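Putative SAM-dependent O-methyltranferase (Podospora anserina, PDB 4YMH) binds S-adenosyl-L-homocysteine and probably transfers methyl groups from S-adenosylmethionine to hydroxyl groups of an acceptor, as a cation-dependent O-methyltransferase of the class I fold. Local coordinates at residues 29-34 with 80-85; 54-59 with 140-145; 72-77 with 109-114; 148-153 with 172-177. All coordinates share one frame; numbering follows the deposited sequence.

Interaction 1: 29-34 with 80-85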
# COMPACT_ATOMS: atom_id res chain seq x y z
N ASP A 29 12.96 -0.12 19.37
CA ASP A 29 13.79 -1.19 19.92
C ASP A 29 12.98 -2.21 20.73
O ASP A 29 13.21 -3.43 20.63
CB ASP A 29 14.89 -0.60 20.80
CG ASP A 29 15.96 0.10 20.00
OD1 ASP A 29 15.98 -0.05 18.76
OD2 ASP A 29 16.81 0.78 20.61
N ALA A 30 12.03 -1.71 21.51
CA ALA A 30 11.23 -2.57 22.38
C ALA A 30 10.43 -3.56 21.55
O ALA A 30 10.25 -4.72 21.94
CB ALA A 30 10.31 -1.74 23.25
N LEU A 31 9.94 -3.08 20.40
CA LEU A 31 9.12 -3.91 19.54
C LEU A 31 9.97 -4.95 18.81
O LEU A 31 9.53 -6.08 18.61
CB LEU A 31 8.34 -3.04 18.54
CG LEU A 31 7.22 -3.74 17.76
CD1 LEU A 31 6.34 -4.50 18.72
CD2 LEU A 31 6.39 -2.73 16.94
N VAL A 32 11.19 -4.59 18.43
CA VAL A 32 12.13 -5.58 17.93
C VAL A 32 12.33 -6.68 18.97
O VAL A 32 12.29 -7.88 18.65
CB VAL A 32 13.50 -4.96 17.59
CG1 VAL A 32 14.48 -6.05 17.18
CG2 VAL A 32 13.37 -3.90 16.52
N GLU A 33 12.54 -6.27 20.22
CA GLU A 33 12.73 -7.23 21.30
C GLU A 33 11.53 -8.18 21.44
O GLU A 33 11.69 -9.39 21.62
CB GLU A 33 13.00 -6.51 22.63
CG GLU A 33 13.28 -7.44 23.79
CD GLU A 33 13.63 -6.70 25.07
OE1 GLU A 33 13.13 -5.57 25.27
OE2 GLU A 33 14.41 -7.25 25.88
N HIS A 34 10.32 -7.63 21.35
CA HIS A 34 9.14 -8.48 21.42
C HIS A 34 9.05 -9.44 20.22
O HIS A 34 8.65 -10.60 20.36
CB HIS A 34 7.87 -7.63 21.49
CG HIS A 34 6.61 -8.43 21.44
ND1 HIS A 34 6.17 -9.20 22.50
CD2 HIS A 34 5.71 -8.61 20.45
CE1 HIS A 34 5.05 -9.80 22.17
NE2 HIS A 34 4.75 -9.47 20.92
N ALA A 80 -0.68 -5.54 17.63
CA ALA A 80 -1.29 -4.64 18.62
C ALA A 80 -0.27 -3.62 19.15
O ALA A 80 -0.60 -2.44 19.31
CB ALA A 80 -1.90 -5.43 19.79
N LEU A 81 0.95 -4.06 19.42
CA LEU A 81 1.97 -3.15 19.92
C LEU A 81 2.44 -2.19 18.82
O LEU A 81 2.82 -1.04 19.11
CB LEU A 81 3.16 -3.91 20.51
CG LEU A 81 2.83 -4.65 21.82
CD1 LEU A 81 3.96 -5.60 22.23
CD2 LEU A 81 2.54 -3.66 22.94
N ALA A 82 2.42 -2.65 17.56
CA ALA A 82 2.70 -1.73 16.45
C ALA A 82 1.67 -0.61 16.40
O ALA A 82 2.03 0.57 16.31
CB ALA A 82 2.74 -2.48 15.12
N TRP A 83 0.38 -0.96 16.45
CA TRP A 83 -0.69 0.04 16.46
C TRP A 83 -0.54 1.00 17.65
O TRP A 83 -0.72 2.23 17.53
CB TRP A 83 -2.07 -0.63 16.52
CG TRP A 83 -2.38 -1.57 15.38
CD1 TRP A 83 -2.81 -2.86 15.48
CD2 TRP A 83 -2.28 -1.30 13.97
NE1 TRP A 83 -2.99 -3.41 14.23
CE2 TRP A 83 -2.67 -2.47 13.29
CE3 TRP A 83 -1.91 -0.17 13.23
CZ2 TRP A 83 -2.68 -2.55 11.89
CZ3 TRP A 83 -1.92 -0.25 11.85
CH2 TRP A 83 -2.31 -1.44 11.19
N TYR A 84 -0.22 0.42 18.80
CA TYR A 84 0.04 1.18 20.02
C TYR A 84 1.13 2.22 19.78
O TYR A 84 0.95 3.41 20.10
CB TYR A 84 0.41 0.21 21.17
CG TYR A 84 0.75 0.89 22.49
CD1 TYR A 84 -0.26 1.28 23.37
CD2 TYR A 84 2.06 1.15 22.84
CE1 TYR A 84 0.04 1.90 24.57
CE2 TYR A 84 2.37 1.79 24.04
CZ TYR A 84 1.36 2.16 24.90
OH TYR A 84 1.66 2.78 26.10
N GLU A 85 2.24 1.80 19.19
CA GLU A 85 3.33 2.73 18.92
C GLU A 85 2.89 3.83 17.95
O GLU A 85 3.29 4.99 18.08
CB GLU A 85 4.55 1.99 18.34
CG GLU A 85 5.35 1.16 19.35
CD GLU A 85 6.15 1.99 20.35
OE1 GLU A 85 6.18 3.24 20.23
OE2 GLU A 85 6.78 1.39 21.25
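Leu-81 meets Leu-31 with one part of its side chain and His-34 with another. The methyl Leu-81 CD1 sits squarely over one face of the His-34 imidazole, 4.0 Å from the ring centroid and only 12° off the ring normal, a CH-pi contact in which the two side chains cross at about a right angle. The imidazole is carried there with CG anti to the backbone N (chi1 175°). Lower on the same leucine, Leu-81 CB receives Leu-31 CD1 at 3.7 Å, and here the side chains pass at a slant. The other Leu-31 methyl, CD2, lies against the backbone of the second helix, 3.9 Å from Ala-82 CA and 4.1 Å from Ala-82 CB. No hydrogen bond spans the two segments; His-34 NE2 makes a weak hydrogen bond to Ser-76 OG. The segments run antiparallel, at 177°, with their axes 10.7 Å apart, a spacing across which the leucines and the imidazole meet. Tyr-114 of helix 101-114 packs on both Leu-31 and Leu-81, while Met-57 of helix 51-64 reaches Ala-82, and Trp-83 on helix 78-86 packs on Ile-69 of strand 68-72.

Interaction 2: 54-59 with 140-145. With SAH (S-adenosyl-L-homocysteine), chain E.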
# COMPACT_ATOMS: atom_id res chain seq x y z
N GLY A 54 5.67 -4.33 10.35
CA GLY A 54 5.59 -3.50 11.54
C GLY A 54 5.78 -2.01 11.24
O GLY A 54 5.01 -1.15 11.70
N SER A 55 6.81 -1.71 10.47
CA SER A 55 7.02 -0.32 10.03
C SER A 55 5.82 0.21 9.26
O SER A 55 5.42 1.36 9.43
CB SER A 55 8.28 -0.21 9.19
OG SER A 55 9.42 -0.56 9.97
N TRP A 56 5.23 -0.64 8.43
CA TRP A 56 4.05 -0.24 7.65
C TRP A 56 2.85 0.07 8.55
O TRP A 56 2.13 1.04 8.33
CB TRP A 56 3.70 -1.35 6.65
CG TRP A 56 2.33 -1.26 6.05
CD1 TRP A 56 1.89 -0.33 5.15
CD2 TRP A 56 1.25 -2.15 6.26
NE1 TRP A 56 0.59 -0.59 4.80
CE2 TRP A 56 0.17 -1.70 5.47
CE3 TRP A 56 1.07 -3.30 7.05
CZ2 TRP A 56 -1.06 -2.35 5.44
CZ3 TRP A 56 -0.15 -3.95 7.02
CH2 TRP A 56 -1.20 -3.47 6.22
N MET A 57 2.63 -0.77 9.56
CA MET A 57 1.52 -0.54 10.48
C MET A 57 1.71 0.76 11.24
O MET A 57 0.77 1.55 11.35
CB MET A 57 1.39 -1.73 11.46
CG MET A 57 1.01 -3.03 10.77
SD MET A 57 0.92 -4.41 11.93
CE MET A 57 2.61 -4.70 12.28
N ILE A 58 2.92 1.00 11.74
CA ILE A 58 3.17 2.22 12.50
C ILE A 58 3.02 3.46 11.60
O ILE A 58 2.40 4.45 12.00
CB ILE A 58 4.58 2.19 13.14
CG1 ILE A 58 4.64 1.06 14.18
CG2 ILE A 58 4.89 3.54 13.77
CD1 ILE A 58 5.98 0.91 14.85
N PHE A 59 3.58 3.39 10.40
CA PHE A 59 3.45 4.50 9.43
C PHE A 59 1.98 4.79 9.14
O PHE A 59 1.53 5.94 9.20
CB PHE A 59 4.19 4.17 8.13
CG PHE A 59 4.22 5.31 7.12
CD1 PHE A 59 3.12 5.58 6.32
CD2 PHE A 59 5.36 6.11 6.98
CE1 PHE A 59 3.16 6.63 5.39
CE2 PHE A 59 5.40 7.13 6.05
CZ PHE A 59 4.30 7.41 5.27
N LEU A 140 -9.79 2.21 11.91
CA LEU A 140 -8.92 1.24 11.26
C LEU A 140 -9.20 -0.12 11.83
O LEU A 140 -9.24 -0.30 13.05
CB LEU A 140 -7.44 1.61 11.42
CG LEU A 140 -6.44 0.76 10.62
CD1 LEU A 140 -5.20 1.57 10.28
CD2 LEU A 140 -6.03 -0.54 11.34
N ILE A 141 -9.41 -1.08 10.93
CA ILE A 141 -9.66 -2.45 11.33
C ILE A 141 -8.69 -3.39 10.62
O ILE A 141 -8.60 -3.39 9.41
CB ILE A 141 -11.12 -2.86 11.01
CG1 ILE A 141 -12.10 -1.87 11.66
CG2 ILE A 141 -11.38 -4.29 11.48
CD1 ILE A 141 -13.57 -2.19 11.46
N PHE A 142 -7.93 -4.16 11.39
CA PHE A 142 -6.94 -5.09 10.87
C PHE A 142 -7.44 -6.52 11.03
O PHE A 142 -7.56 -7.00 12.16
CB PHE A 142 -5.61 -4.88 11.62
CG PHE A 142 -4.45 -5.70 11.08
CD1 PHE A 142 -4.12 -5.67 9.73
CD2 PHE A 142 -3.66 -6.44 11.95
CE1 PHE A 142 -3.03 -6.40 9.24
CE2 PHE A 142 -2.57 -7.17 11.48
CZ PHE A 142 -2.26 -7.15 10.12
N VAL A 143 -7.72 -7.21 9.92
CA VAL A 143 -8.23 -8.58 9.95
C VAL A 143 -7.10 -9.56 9.69
O VAL A 143 -6.55 -9.59 8.59
CB VAL A 143 -9.34 -8.80 8.90
CG1 VAL A 143 -9.94 -10.22 9.01
CG2 VAL A 143 -10.40 -7.76 9.06
N ASP A 144 -6.74 -10.35 10.69
CA ASP A 144 -5.58 -11.21 10.56
C ASP A 144 -5.79 -12.51 11.34
O ASP A 144 -4.85 -13.05 11.90
CB ASP A 144 -4.34 -10.46 11.06
CG ASP A 144 -3.02 -11.15 10.69
OD1 ASP A 144 -2.99 -11.99 9.76
OD2 ASP A 144 -2.00 -10.85 11.34
N ALA A 145 -7.03 -13.02 11.37
CA ALA A 145 -7.34 -14.23 12.14
C ALA A 145 -7.52 -15.47 11.24
O ALA A 145 -6.78 -15.64 10.27
CB ALA A 145 -8.59 -14.01 12.98
N SAH E . -1.78 -10.26 14.10
CA SAH E . -0.66 -11.03 14.56
CB SAH E . -0.74 -12.48 14.07
CG SAH E . -2.12 -13.14 14.07
SD SAH E . -1.99 -14.84 13.65
C SAH E . 0.64 -10.44 14.08
O SAH E . 1.67 -10.72 14.66
OXT SAH E . 0.64 -9.70 13.12
C5' SAH E . -3.69 -15.23 13.78
C4' SAH E . -4.22 -15.29 15.20
O4' SAH E . -5.63 -15.43 15.17
C3' SAH E . -3.72 -16.50 15.96
O3' SAH E . -3.14 -16.11 17.19
C2' SAH E . -4.94 -17.34 16.21
O2' SAH E . -4.89 -18.07 17.39
C1' SAH E . -6.07 -16.33 16.16
N9 SAH E . -7.36 -16.91 15.76
C8 SAH E . -7.58 -17.86 14.87
N7 SAH E . -8.88 -18.11 14.77
C5 SAH E . -9.50 -17.31 15.59
C6 SAH E . -10.89 -17.04 15.97
N6 SAH E . -11.84 -17.75 15.40
N1 SAH E . -11.15 -16.10 16.87
C2 SAH E . -10.16 -15.40 17.41
N3 SAH E . -8.88 -15.57 17.12
C4 SAH E . -8.50 -16.50 16.23
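A chi1 of -175° turns the Phe-142 ring away from its own backbone N and carries it off strand 138-143 toward helix 51-64, where Trp-56 and Met-57 receive it. Met-57 has CG anti to the carbonyl carbon (chi1 -65°) and extends from there to place SD 4.5 Å from Phe-142 CE2. Met-57 SD is 4.9 Å from the centroid of the Phe-142 ring, in an oblique Met-aromatic contact. Trp-56 brings the six-membered part of its indole round, so that CZ3 comes to 4.4 Å from Phe-142 CE1, which lies near the indole plane at its edge. These are loose van der Waals approaches without a hydrogen bond between the segments, and Trp-83 of helix 78-86 adds an edge-to-face ring contact to Phe-142. On the ligand side, Phe-142 CE2 is 4.1 Å from SAH N. That amino group donates a hydrogen bond to Asp-144 OD2 at 2.8 Å. Next along the chain, Ala-145 CA approaches the ribose oxygen SAH O4' at 3.7 Å. A central parallel strand whose C-terminal end delivers an acidic side chain and a short loop to the cofactor is characteristic of the Rossmann-like class I methyltransferase fold, here with helix 51-64 packed on Phe-142, two residues ahead of Asp-144.

Interaction 3: 72-77 with 109-114. With SAH (S-adenosyl-L-homocysteine), chain E.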
# COMPACT_ATOMS: atom_id res chain seq x y z
N ILE A 72 -8.37 -8.19 14.62
CA ILE A 72 -8.90 -9.53 14.80
C ILE A 72 -7.75 -10.49 14.59
O ILE A 72 -7.20 -10.58 13.49
CB ILE A 72 -10.06 -9.82 13.82
CG1 ILE A 72 -11.10 -8.69 13.86
CG2 ILE A 72 -10.72 -11.15 14.17
CD1 ILE A 72 -12.31 -8.90 12.94
N GLY A 73 -7.35 -11.18 15.67
CA GLY A 73 -6.23 -12.10 15.65
C GLY A 73 -5.01 -11.46 16.30
O GLY A 73 -4.23 -10.77 15.63
N CYS A 74 -4.83 -11.68 17.60
CA CYS A 74 -3.77 -11.00 18.35
C CYS A 74 -2.43 -11.74 18.28
O CYS A 74 -1.37 -11.11 18.22
CB CYS A 74 -4.19 -10.82 19.81
SG CYS A 74 -3.06 -9.83 20.80
N TYR A 75 -2.50 -13.08 18.25
CA TYR A 75 -1.33 -13.96 18.42
C TYR A 75 -0.50 -13.55 19.63
O TYR A 75 -0.98 -13.67 20.76
CB TYR A 75 -0.46 -13.98 17.16
CG TYR A 75 0.56 -15.09 17.15
CD1 TYR A 75 0.17 -16.42 17.28
CD2 TYR A 75 1.92 -14.82 17.02
CE1 TYR A 75 1.09 -17.45 17.28
CE2 TYR A 75 2.86 -15.86 17.03
CZ TYR A 75 2.44 -17.16 17.15
OH TYR A 75 3.36 -18.19 17.15
N SER A 76 0.72 -13.06 19.42
CA SER A 76 1.57 -12.70 20.57
C SER A 76 1.55 -11.20 20.91
O SER A 76 2.24 -10.76 21.83
CB SER A 76 3.02 -13.13 20.32
OG SER A 76 3.72 -12.17 19.55
N GLY A 77 0.73 -10.44 20.20
CA GLY A 77 0.58 -9.02 20.47
C GLY A 77 1.44 -8.08 19.62
O GLY A 77 1.41 -6.86 19.82
N GLU A 109 0.79 -10.99 29.15
CA GLU A 109 2.10 -10.80 29.76
C GLU A 109 2.93 -9.78 28.95
O GLU A 109 3.54 -8.87 29.52
CB GLU A 109 2.84 -12.14 29.89
CG GLU A 109 4.33 -12.03 30.09
CD GLU A 109 5.01 -13.39 30.21
OE1 GLU A 109 4.31 -14.42 30.04
OE2 GLU A 109 6.22 -13.43 30.48
N ALA A 110 2.90 -9.90 27.62
CA ALA A 110 3.64 -8.98 26.76
C ALA A 110 3.22 -7.51 26.95
O ALA A 110 4.06 -6.61 27.03
CB ALA A 110 3.45 -9.39 25.29
N PHE A 111 1.91 -7.29 27.00
CA PHE A 111 1.35 -5.96 27.15
C PHE A 111 1.81 -5.37 28.48
O PHE A 111 2.24 -4.21 28.53
CB PHE A 111 -0.18 -5.98 27.07
CG PHE A 111 -0.71 -6.34 25.70
CD1 PHE A 111 0.03 -6.09 24.55
CD2 PHE A 111 -1.96 -6.94 25.57
CE1 PHE A 111 -0.47 -6.43 23.29
CE2 PHE A 111 -2.46 -7.28 24.32
CZ PHE A 111 -1.72 -7.02 23.17
N LYS A 112 1.74 -6.16 29.54
CA LYS A 112 2.22 -5.67 30.84
C LYS A 112 3.71 -5.35 30.82
O LYS A 112 4.14 -4.35 31.39
CB LYS A 112 1.92 -6.68 31.95
CG LYS A 112 0.44 -6.87 32.23
CD LYS A 112 0.25 -7.81 33.41
CE LYS A 112 -1.16 -8.37 33.45
NZ LYS A 112 -2.18 -7.30 33.63
N LYS A 113 4.52 -6.20 30.18
CA LYS A 113 5.96 -5.94 30.12
C LYS A 113 6.25 -4.65 29.37
O LYS A 113 7.17 -3.91 29.71
CB LYS A 113 6.71 -7.09 29.45
CG LYS A 113 6.84 -8.34 30.27
CD LYS A 113 7.83 -9.28 29.60
CE LYS A 113 7.70 -10.69 30.12
NZ LYS A 113 7.86 -10.78 31.61
N TYR A 114 5.45 -4.39 28.34
CA TYR A 114 5.62 -3.24 27.46
C TYR A 114 5.17 -1.96 28.14
O TYR A 114 5.57 -0.85 27.75
CB TYR A 114 4.83 -3.44 26.18
CG TYR A 114 5.46 -2.84 24.94
CD1 TYR A 114 5.16 -1.54 24.54
CD2 TYR A 114 6.34 -3.58 24.17
CE1 TYR A 114 5.73 -0.99 23.41
CE2 TYR A 114 6.91 -3.04 23.02
CZ TYR A 114 6.60 -1.75 22.65
OH TYR A 114 7.17 -1.22 21.51
N SAH E . -1.78 -10.26 14.10
CA SAH E . -0.66 -11.03 14.56
CB SAH E . -0.74 -12.48 14.07
CG SAH E . -2.12 -13.14 14.07
SD SAH E . -1.99 -14.84 13.65
C SAH E . 0.64 -10.44 14.08
O SAH E . 1.67 -10.72 14.66
OXT SAH E . 0.64 -9.70 13.12
C5' SAH E . -3.69 -15.23 13.78
C4' SAH E . -4.22 -15.29 15.20
O4' SAH E . -5.63 -15.43 15.17
C3' SAH E . -3.72 -16.50 15.96
O3' SAH E . -3.14 -16.11 17.19
C2' SAH E . -4.94 -17.34 16.21
O2' SAH E . -4.89 -18.07 17.39
C1' SAH E . -6.07 -16.33 16.16
N9 SAH E . -7.36 -16.91 15.76
C8 SAH E . -7.58 -17.86 14.87
N7 SAH E . -8.88 -18.11 14.77
C5 SAH E . -9.50 -17.31 15.59
C6 SAH E . -10.89 -17.04 15.97
N6 SAH E . -11.84 -17.75 15.40
N1 SAH E . -11.15 -16.10 16.87
C2 SAH E . -10.16 -15.40 17.41
N3 SAH E . -8.88 -15.57 17.12
C4 SAH E . -8.50 -16.50 16.23
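The loop leaving strand 68-72, the cofactor-binding turn of the Rossmann-like methyltransferase fold, rests on helix 101-114 through Cys-74 and Phe-111. Cys-74 SG lies 3.9 Å from Phe-111 CZ in an oblique sulfur-aromatic contact. The phenyl ring is aimed at the loop by a chi1 of -68°, which sets CG beside the backbone N. Phe-111 CE1 then abuts Gly-77, whose carbonyl O lies at the ring edge, near the plane, at 4.0 Å. One residue back on the helix, Ala-110 CB touches Ser-76 O at 3.9 Å. Gly-77 ends a type II' turn that starts at Cys-74 and stands at the N-cap of helix 78-86; its backbone angles favour glycine, and its CA lies 4.0 Å from Phe-111 CE1. Ser-76 OG turns away to hydrogen-bond Thr-38 OG1. Gly-73 and Tyr-75 of the same loop serve the ligand: the Gly-73 carbonyl accepts a hydrogen bond from SAH N, while Glu-98, which also binds SAH, accepts one from the Tyr-75 backbone N. Tyr-75 CA comes within 3.1 Å of SAH O3', and the same ribose oxygen lies in the plane of the tyrosine ring at its edge, 3.3 Å from Tyr-75 CD1.

Interaction 4: 148-153 with 172-177. With SAH (S-adenosyl-L-homocysteine), chain E.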
# COMPACT_ATOMS: atom_id res chain seq x y z
N ASP A 148 -10.70 -18.61 7.04
CA ASP A 148 -12.04 -19.02 6.62
C ASP A 148 -13.12 -18.16 7.29
O ASP A 148 -14.31 -18.30 6.98
CB ASP A 148 -12.28 -20.53 6.90
CG ASP A 148 -12.29 -20.89 8.39
OD1 ASP A 148 -11.81 -20.11 9.22
OD2 ASP A 148 -12.76 -21.99 8.73
N GLY A 149 -12.72 -17.25 8.17
CA GLY A 149 -13.65 -16.36 8.85
C GLY A 149 -13.76 -14.93 8.31
O GLY A 149 -14.66 -14.17 8.69
N TYR A 150 -12.85 -14.55 7.40
CA TYR A 150 -12.76 -13.17 6.94
C TYR A 150 -14.09 -12.64 6.40
O TYR A 150 -14.53 -11.54 6.78
CB TYR A 150 -11.69 -13.02 5.84
CG TYR A 150 -10.24 -12.94 6.31
CD1 TYR A 150 -9.83 -13.53 7.49
CD2 TYR A 150 -9.29 -12.27 5.54
CE1 TYR A 150 -8.50 -13.47 7.90
CE2 TYR A 150 -7.97 -12.19 5.95
CZ TYR A 150 -7.58 -12.79 7.12
OH TYR A 150 -6.26 -12.72 7.51
N ALA A 151 -14.72 -13.41 5.52
CA ALA A 151 -15.98 -12.96 4.93
C ALA A 151 -16.98 -12.63 6.03
O ALA A 151 -17.55 -11.53 6.06
CB ALA A 151 -16.53 -14.01 3.99
N GLY A 152 -17.11 -13.55 6.98
CA GLY A 152 -18.05 -13.37 8.07
C GLY A 152 -17.72 -12.11 8.87
O GLY A 152 -18.61 -11.29 9.18
N TYR A 153 -16.43 -11.92 9.14
CA TYR A 153 -16.02 -10.77 9.92
C TYR A 153 -16.41 -9.48 9.19
O TYR A 153 -17.04 -8.58 9.78
CB TYR A 153 -14.51 -10.79 10.17
CG TYR A 153 -14.06 -11.94 11.04
CD1 TYR A 153 -14.83 -12.37 12.12
CD2 TYR A 153 -12.87 -12.61 10.78
CE1 TYR A 153 -14.43 -13.43 12.92
CE2 TYR A 153 -12.45 -13.68 11.58
CZ TYR A 153 -13.25 -14.08 12.65
OH TYR A 153 -12.85 -15.13 13.45
N ASP A 172 -5.11 -9.12 6.01
CA ASP A 172 -3.76 -9.63 5.80
C ASP A 172 -3.73 -11.08 5.29
O ASP A 172 -4.67 -11.84 5.51
CB ASP A 172 -2.98 -9.52 7.12
CG ASP A 172 -1.50 -9.43 6.92
OD1 ASP A 172 -1.07 -8.94 5.85
OD2 ASP A 172 -0.75 -9.85 7.83
N ASN A 173 -2.63 -11.45 4.62
CA ASN A 173 -2.44 -12.80 4.09
C ASN A 173 -3.48 -13.27 3.09
O ASN A 173 -3.72 -14.47 2.97
CB ASN A 173 -2.42 -13.82 5.25
CG ASN A 173 -1.28 -13.59 6.19
OD1 ASN A 173 -1.47 -13.24 7.36
ND2 ASN A 173 -0.06 -13.80 5.70
N VAL A 174 -4.09 -12.35 2.36
CA VAL A 174 -5.18 -12.75 1.46
C VAL A 174 -4.70 -13.64 0.30
O VAL A 174 -5.49 -14.41 -0.26
CB VAL A 174 -5.92 -11.47 0.97
CG1 VAL A 174 -7.07 -11.80 0.01
CG2 VAL A 174 -6.49 -10.75 2.18
N PHE A 175 -3.42 -13.57 -0.04
CA PHE A 175 -2.88 -14.41 -1.12
C PHE A 175 -2.67 -15.86 -0.71
O PHE A 175 -2.52 -16.73 -1.57
CB PHE A 175 -1.54 -13.87 -1.61
CG PHE A 175 -1.65 -12.65 -2.50
CD1 PHE A 175 -2.87 -12.24 -3.01
CD2 PHE A 175 -0.51 -11.94 -2.84
CE1 PHE A 175 -2.95 -11.12 -3.84
CE2 PHE A 175 -0.59 -10.82 -3.67
CZ PHE A 175 -1.81 -10.42 -4.17
N ALA A 176 -2.59 -16.11 0.59
CA ALA A 176 -2.28 -17.45 1.11
C ALA A 176 -1.03 -18.01 0.41
O ALA A 176 -1.06 -19.12 -0.14
CB ALA A 176 -3.48 -18.40 0.93
N ARG A 177 0.02 -17.20 0.39
CA ARG A 177 1.31 -17.52 -0.22
C ARG A 177 1.27 -17.61 -1.75
O ARG A 177 2.26 -17.99 -2.38
CB ARG A 177 1.85 -18.83 0.37
CG ARG A 177 1.88 -18.85 1.89
CD ARG A 177 2.88 -17.85 2.43
NE ARG A 177 3.31 -18.20 3.78
CZ ARG A 177 2.90 -17.60 4.89
NH1 ARG A 177 2.04 -16.59 4.84
NH2 ARG A 177 3.36 -18.01 6.07
N SAH E . -1.78 -10.26 14.10
CA SAH E . -0.66 -11.03 14.56
CB SAH E . -0.74 -12.48 14.07
CG SAH E . -2.12 -13.14 14.07
SD SAH E . -1.99 -14.84 13.65
C SAH E . 0.64 -10.44 14.08
O SAH E . 1.67 -10.72 14.66
OXT SAH E . 0.64 -9.70 13.12
C5' SAH E . -3.69 -15.23 13.78
C4' SAH E . -4.22 -15.29 15.20
O4' SAH E . -5.63 -15.43 15.17
C3' SAH E . -3.72 -16.50 15.96
O3' SAH E . -3.14 -16.11 17.19
C2' SAH E . -4.94 -17.34 16.21
O2' SAH E . -4.89 -18.07 17.39
C1' SAH E . -6.07 -16.33 16.16
N9 SAH E . -7.36 -16.91 15.76
C8 SAH E . -7.58 -17.86 14.87
N7 SAH E . -8.88 -18.11 14.77
C5 SAH E . -9.50 -17.31 15.59
C6 SAH E . -10.89 -17.04 15.97
N6 SAH E . -11.84 -17.75 15.40
N1 SAH E . -11.15 -16.10 16.87
C2 SAH E . -10.16 -15.40 17.41
N3 SAH E . -8.88 -15.57 17.12
C4 SAH E . -8.50 -16.50 16.23
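Tyr-150 reaches from the first turn of helix 150-159 to Asp-172 and Val-174 in the loop after strand 167-171. Its CB points toward that loop, and CG stands anti to the carbonyl carbon (chi1 -80°), which sends the ring toward the loop with one edge leading. Along this edge Tyr-150 CE2 has two neighbours: Val-174 CG2 at 4.3 Å, near the ring plane, and Asp-172 O at 3.3 Å. Tyr-150 CZ follows at 3.5 Å from Asp-172 O, and at the tip Tyr-150 OH donates a hydrogen bond of 2.7 Å to that same Asp-172 O. The oxygen lies in the plane of the tyrosine ring, and the C=O...OH angle is 142°, with the hydroxyl tilted 28° from the carbonyl plane. Helix 150-159 is the connection between parallel strands 138-143 and 167-171 in the Rossmann-like sheet, so the bond ties the N-terminal turn of this beta-alpha-beta crossover helix to the loop after the second strand. Lys-147 NZ also hydrogen-bonds Tyr-150 OH, so the hydroxyl of this buried tyrosine has two partners, and Phe-207 of helix 194-212 meets the ring edge-to-face. One turn further along, Tyr-153 turns to the cofactor instead: Tyr-153 OH lies 3.4 Å from SAH N6 and hydrogen-bonds Asn-146 OD1, while Gly-149 O sits 3.1 Å above the plane of the Tyr-153 ring, offset toward the rim.

How the interactions relate
From the N terminus, helix 29-41 opens interaction 1, and helix 51-64 opens interaction 2 before the first has closed. The loop after strand 68-72 then opens interaction 3, helix 78-86 closes interaction 1, and helix 101-114 closes interaction 3. Strand 138-143 closes interaction 2 after both, so interaction 1 crosses both others while interaction 3 falls wholly within the span of interaction 2. Interaction 4 follows in series, between helix 150-159 and the loop after strand 167-171. Interaction 1 pairs two helices, interaction 3 ties the loop after strand 68-72 to helix 101-114, interaction 2 joins a helix to the central sheet, and interaction 4 lies across the chain's centre from 1 and 3. SAH touches interactions 2, 3 and 4.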